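Local structure of peptidoglycan synthetase penicillin-binding protein 3 (Bifidobacterium adolescentis, 4YE5) at residues Ile244-Asp249 with Gln410-Ile415; Ser364-Gly369 with Ile415-Asn420. The protein probably binds penicillin and, as a member of the transpeptidase family, probably cross-links peptidoglycan strands during cell-wall synthesis. One frame throughout, in Å; residues are numbered along the deposited sequence. Where two conformers were deposited one is given.

Contact 1 of 2, residues Ile244-Asp249 with Gln410-Ile415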
loop_
_atom_site.group_PDB
_atom_site.type_symbol
_atom_site.label_atom_id
_atom_site.label_comp_id
_atom_site.label_asym_id
_atom_site.label_seq_id
_atom_site.Cartn_x
_atom_site.Cartn_y
_atom_site.Cartn_z
ATOM N N ILE A 244 9.861 -10.611 0.484
ATOM C CA ILE A 244 9.213 -9.299 0.372
ATOM C C ILE A 244 10.307 -8.259 0.158
ATOM O O ILE A 244 11.450 -8.475 0.543
ATOM C CB ILE A 244 8.364 -8.956 1.629
ATOM C CG1 ILE A 244 9.240 -8.681 2.832
ATOM C CG2 ILE A 244 7.346 -10.075 1.967
ATOM C CD1 ILE A 244 8.486 -8.772 4.193
ATOM N N ALA A 245 9.970 -7.138 -0.473
ATOM C CA ALA A 245 10.964 -6.121 -0.795
ATOM C C ALA A 245 10.286 -4.781 -0.814
ATOM O O ALA A 245 9.095 -4.681 -1.151
ATOM C CB ALA A 245 11.581 -6.380 -2.174
HETATM N N MSE A 246 11.046 -3.747 -0.487
HETATM C CA MSE A 246 10.516 -2.390 -0.458
HETATM C C MSE A 246 11.560 -1.429 -0.975
HETATM O O MSE A 246 12.749 -1.599 -0.692
HETATM C CB MSE A 246 10.162 -2.009 0.986
HETATM C CG MSE A 246 9.641 -0.614 1.126
HETATM SE SE MSE A 246 9.123 -0.402 2.974
HETATM C CE MSE A 246 8.278 1.292 2.825
ATOM N N VAL A 247 11.128 -0.422 -1.732
ATOM C CA VAL A 247 12.029 0.633 -2.173
ATOM C C VAL A 247 11.473 1.973 -1.699
ATOM O O VAL A 247 10.319 2.307 -1.991
ATOM C CB VAL A 247 12.168 0.675 -3.728
ATOM C CG1 VAL A 247 13.049 1.874 -4.138
ATOM C CG2 VAL A 247 12.745 -0.632 -4.270
ATOM N N GLN A 248 12.277 2.738 -0.969
ATOM C CA GLN A 248 11.844 4.036 -0.458
ATOM C C GLN A 248 12.759 5.174 -0.935
ATOM O O GLN A 248 13.985 5.024 -0.950
ATOM C CB GLN A 248 11.826 3.995 1.089
ATOM C CG GLN A 248 11.455 5.322 1.759
ATOM C CD GLN A 248 11.149 5.154 3.228
ATOM O OE1 GLN A 248 10.532 4.170 3.630
ATOM N NE2 GLN A 248 11.587 6.102 4.038
ATOM N N ASP A 249 12.163 6.292 -1.344
ATOM C CA ASP A 249 12.925 7.500 -1.690
ATOM C C ASP A 249 13.438 8.189 -0.430
ATOM O O ASP A 249 12.642 8.615 0.414
ATOM C CB ASP A 249 12.053 8.504 -2.438
ATOM C CG ASP A 249 12.817 9.782 -2.779
ATOM O OD1 ASP A 249 13.658 9.739 -3.702
ATOM O OD2 ASP A 249 12.589 10.816 -2.123
ATOM N N GLN A 410 8.658 -0.318 8.749
ATOM C CA GLN A 410 9.300 0.255 9.931
ATOM C C GLN A 410 10.825 0.100 9.863
ATOM O O GLN A 410 11.571 1.026 10.178
ATOM C CB GLN A 410 8.795 -0.450 11.184
ATOM C CG GLN A 410 7.347 -0.127 11.528
ATOM C CD GLN A 410 6.861 -0.975 12.679
ATOM O OE1 GLN A 410 7.196 -2.160 12.751
ATOM N NE2 GLN A 410 6.087 -0.379 13.597
ATOM N N LEU A 411 11.286 -1.074 9.454
ATOM C CA LEU A 411 12.723 -1.308 9.352
ATOM C C LEU A 411 13.335 -0.351 8.321
ATOM O O LEU A 411 14.384 0.247 8.537
ATOM C CB LEU A 411 12.976 -2.759 8.927
ATOM C CG LEU A 411 14.450 -3.162 8.869
ATOM C CD1 LEU A 411 15.092 -2.852 10.193
ATOM C CD2 LEU A 411 14.574 -4.648 8.532
ATOM N N THR A 412 12.638 -0.194 7.205
ATOM C CA THR A 412 13.120 0.600 6.103
ATOM C C THR A 412 13.137 2.080 6.497
ATOM O O THR A 412 14.083 2.789 6.185
ATOM C CB THR A 412 12.258 0.365 4.853
ATOM O OG1 THR A 412 12.435 -0.990 4.416
ATOM C CG2 THR A 412 12.666 1.293 3.716
ATOM N N ASN A 413 12.095 2.536 7.191
ATOM C CA ASN A 413 12.071 3.909 7.667
ATOM C C ASN A 413 13.177 4.195 8.696
ATOM O O ASN A 413 13.761 5.275 8.690
ATOM C CB ASN A 413 10.708 4.298 8.256
ATOM C CG ASN A 413 10.379 5.768 8.021
ATOM O OD1 ASN A 413 10.850 6.366 7.045
ATOM N ND2 ASN A 413 9.572 6.360 8.905
ATOM N N ALA A 414 13.457 3.235 9.567
ATOM C CA ALA A 414 14.522 3.408 10.570
ATOM C C ALA A 414 15.881 3.554 9.885
ATOM O O ALA A 414 16.682 4.421 10.224
ATOM C CB ALA A 414 14.540 2.217 11.547
ATOM N N ILE A 415 16.147 2.697 8.909
ATOM C CA ILE A 415 17.373 2.825 8.127
ATOM C C ILE A 415 17.434 4.139 7.334
ATOM O O ILE A 415 18.509 4.737 7.181
ATOM C CB ILE A 415 17.544 1.615 7.193
ATOM C CG1 ILE A 415 17.785 0.354 8.041
ATOM C CG2 ILE A 415 18.684 1.846 6.186
ATOM C CD1 ILE A 415 19.062 0.426 8.910
#

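Contact 2 of 2, residues Ser364-Gly369 with Ile415-Asn420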
loop_
_atom_site.group_PDB
_atom_site.type_symbol
_atom_site.label_atom_id
_atom_site.label_comp_id
_atom_site.label_asym_id
_atom_site.label_seq_id
_atom_site.Cartn_x
_atom_site.Cartn_y
_atom_site.Cartn_z
ATOM N N SER A 364 12.736 3.055 20.116
ATOM C CA SER A 364 11.422 3.649 19.904
ATOM C C SER A 364 11.506 4.907 19.029
ATOM O O SER A 364 10.675 5.118 18.146
ATOM C CB SER A 364 10.810 4.024 21.259
ATOM O OG SER A 364 9.448 4.384 21.105
ATOM N N LYS A 365 12.505 5.747 19.290
ATOM C CA LYS A 365 12.697 6.980 18.520
ATOM C C LYS A 365 12.823 6.722 17.009
ATOM O O LYS A 365 12.459 7.576 16.198
ATOM C CB LYS A 365 13.958 7.691 18.997
ATOM C CG LYS A 365 13.897 9.199 19.037
ATOM C CD LYS A 365 15.215 9.712 19.647
ATOM C CE LYS A 365 15.193 11.197 19.973
ATOM N NZ LYS A 365 16.423 11.568 20.737
ATOM N N PHE A 366 13.353 5.567 16.628
ATOM C CA PHE A 366 13.473 5.223 15.197
ATOM C C PHE A 366 12.148 4.757 14.587
ATOM O O PHE A 366 12.084 4.401 13.401
ATOM C CB PHE A 366 14.537 4.141 14.988
ATOM C CG PHE A 366 15.947 4.667 14.906
ATOM C CD1 PHE A 366 16.499 5.019 13.681
ATOM C CD2 PHE A 366 16.724 4.803 16.048
ATOM C CE1 PHE A 366 17.810 5.490 13.594
ATOM C CE2 PHE A 366 18.025 5.282 15.982
ATOM C CZ PHE A 366 18.576 5.628 14.759
ATOM N N GLY A 367 11.082 4.760 15.385
ATOM C CA GLY A 367 9.754 4.385 14.893
ATOM C C GLY A 367 9.338 2.944 15.193
ATOM O O GLY A 367 8.269 2.491 14.764
ATOM N N ILE A 368 10.175 2.215 15.923
ATOM C CA ILE A 368 9.885 0.797 16.223
ATOM C C ILE A 368 8.759 0.727 17.241
ATOM O O ILE A 368 8.769 1.469 18.223
ATOM C CB ILE A 368 11.137 0.086 16.783
ATOM C CG1 ILE A 368 12.308 0.182 15.792
ATOM C CG2 ILE A 368 10.859 -1.365 17.141
ATOM C CD1 ILE A 368 11.925 -0.012 14.341
ATOM N N GLY A 369 7.790 -0.160 17.014
ATOM C CA GLY A 369 6.676 -0.325 17.938
ATOM C C GLY A 369 5.548 0.675 17.712
ATOM O O GLY A 369 4.559 0.682 18.433
ATOM N N ILE A 415 16.147 2.697 8.909
ATOM C CA ILE A 415 17.373 2.825 8.127
ATOM C C ILE A 415 17.434 4.139 7.334
ATOM O O ILE A 415 18.509 4.737 7.181
ATOM C CB ILE A 415 17.544 1.615 7.193
ATOM C CG1 ILE A 415 17.785 0.354 8.041
ATOM C CG2 ILE A 415 18.684 1.846 6.186
ATOM C CD1 ILE A 415 19.062 0.426 8.910
ATOM N N SER A 416 16.289 4.601 6.845
ATOM C CA SER A 416 16.250 5.863 6.107
ATOM C C SER A 416 16.777 7.011 6.966
ATOM O O SER A 416 17.342 7.982 6.444
ATOM C CB SER A 416 14.825 6.199 5.653
ATOM O OG SER A 416 14.138 6.887 6.682
ATOM N N VAL A 417 16.602 6.900 8.280
ATOM C CA VAL A 417 17.065 7.964 9.194
ATOM C C VAL A 417 18.565 8.211 9.016
ATOM O O VAL A 417 19.022 9.363 8.995
ATOM C CB VAL A 417 16.807 7.616 10.687
ATOM C CG1 VAL A 417 17.553 8.585 11.613
ATOM C CG2 VAL A 417 15.333 7.625 10.979
ATOM N N ILE A 418 19.332 7.129 8.887
ATOM C CA ILE A 418 20.777 7.250 8.663
ATOM C C ILE A 418 21.098 7.851 7.283
ATOM O O ILE A 418 22.103 8.544 7.097
ATOM C CB ILE A 418 21.487 5.862 8.749
ATOM C CG1 ILE A 418 21.074 5.096 10.015
ATOM C CG2 ILE A 418 22.985 6.009 8.640
ATOM C CD1 ILE A 418 21.226 5.879 11.313
ATOM N N ALA A 419 20.273 7.524 6.305
ATOM C CA ALA A 419 20.443 8.040 4.936
ATOM C C ALA A 419 20.058 9.498 4.806
ATOM O O ALA A 419 20.550 10.211 3.914
ATOM C CB ALA A 419 19.584 7.185 3.955
ATOM N N ASN A 420 19.135 9.933 5.661
ATOM C CA ASN A 420 18.525 11.248 5.537
ATOM C C ASN A 420 19.022 12.225 6.621
ATOM O O ASN A 420 18.250 13.011 7.174
ATOM C CB ASN A 420 16.992 11.121 5.584
ATOM C CG ASN A 420 16.290 12.350 5.047
ATOM O OD1 ASN A 420 16.781 12.995 4.134
ATOM N ND2 ASN A 420 15.136 12.682 5.618
#

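Contact 1 of 2, residues Ile244-Asp249 with Gln410-Ile415
Gln248 and Asn413 meet amide to amide. Gln248 NE2 gives a hydrogen bond to Asn413 OD1 at 3.1 Å. The bond is fairly straight, with an N-H...O angle of 166°. The acceptor lies almost in the Gln248 amide plane. From the other end, the donor is tilted out of the carbonyl plane of Asn413. The two amides are turned 52° from each other. Thr412 packs beside this pair. Its methyl CG2 rests 3.6 Å from Gln248 OE1 and 3.9 Å from Gln248 CB, so it lies alongside the glutamine chain. Selenomethionine Met246 reaches the other branch of the threonine, its SE 3.7 Å from Thr412 OG1 and equally near Thr412 CB. In Met246, CG lies anti to the backbone N and the chain stays extended beyond it, which carries SE to the helix.

Further out, both amides have second partners that fix their rotation. Gln248 OE1 accepts from Gln427 NE2, and Asn413 ND2 donates to the carbonyl O of Lys425. Thr412 OG1 bonds to Thr520 OG1 on the adjacent strand and to Val408 O one turn back in its own helix. Strand 244-249 and helix 410-415 run 36° apart, their axes 9.5 Å from each other at closest approach. This is a helix packed on the antiparallel five-stranded sheet of a penicillin-binding transpeptidase domain, the fold shared with serine beta-lactamases.

Contact 2 of 2, residues Ser364-Gly369 with Ile415-Asn420
The Phe366 ring meets the end of helix 408-419 through its CD1 and CE1 atoms. Ile418 CD1 lies at the ring edge, near the ring plane, 4.1 Å from Phe366 CE1. Val417 comes in obliquely. Its CG1 is 3.7 Å from Phe366 CE1, and its other methyl, CG2, is 3.9 Å from Phe366 CD1. The two valine branches thus spread along the CD1-CE1 bond, with Val417 CB between them, also 3.7 Å from Phe366 CE1. The CG1 branch of Val417 stands anti to the backbone N and CG2 anti to the carbonyl carbon, and in this rotamer both methyls reach the ring. No hydrogen bond joins the segments; the contact is wholly apolar. Phe366 turns its CG opposite its own carbonyl carbon (chi1 -83°), and this sends the ring across to the helix. In Val417 the beta carbon already points at the partner, whereas Ile418 brings only the tip of its chain to the ring.

Phe366 stands where helix 356-365 ends. Gly367 follows with a positive phi of 98°, and two bonds back into the last helical turn make a Schellman motif. One of them runs from Gly367 N to Ser364 O at 2.8 Å. The contact therefore joins a helix C-terminus to the last turn of helix 408-419, inside the transpeptidase domain.

Other parts of the domain enclose the same side chains: Leu292 and Ser295 of helix 290-299 touch Phe366, and Ser295 also touches Ile418. Val452 packs on both Phe366 and Val417. The Ile418 side chain also packs on Met461, Leu462 and Met465 of helix 455-470.

In the fold
Contacts 1 and 2 lie on successive parts of helix 408-419, with centres about 10 Å apart. Their segments overlap at Ile415, which takes no part in either contact. Along the chain the order is 244-249, 364-369, 410-415, 415-420, so the two contacts cross. The first half of the helix meets strand 242-249 of the five-stranded antiparallel sheet. The second half meets the end of helix 356-365. The two also touch directly, with Ala414 O 3.5 Å from Phe366 CD1. All four segments belong to the transpeptidase domain. Helix 408-419, through buried side chains, thus links the sheet to neighbouring helices of the domain thought to bind penicillin.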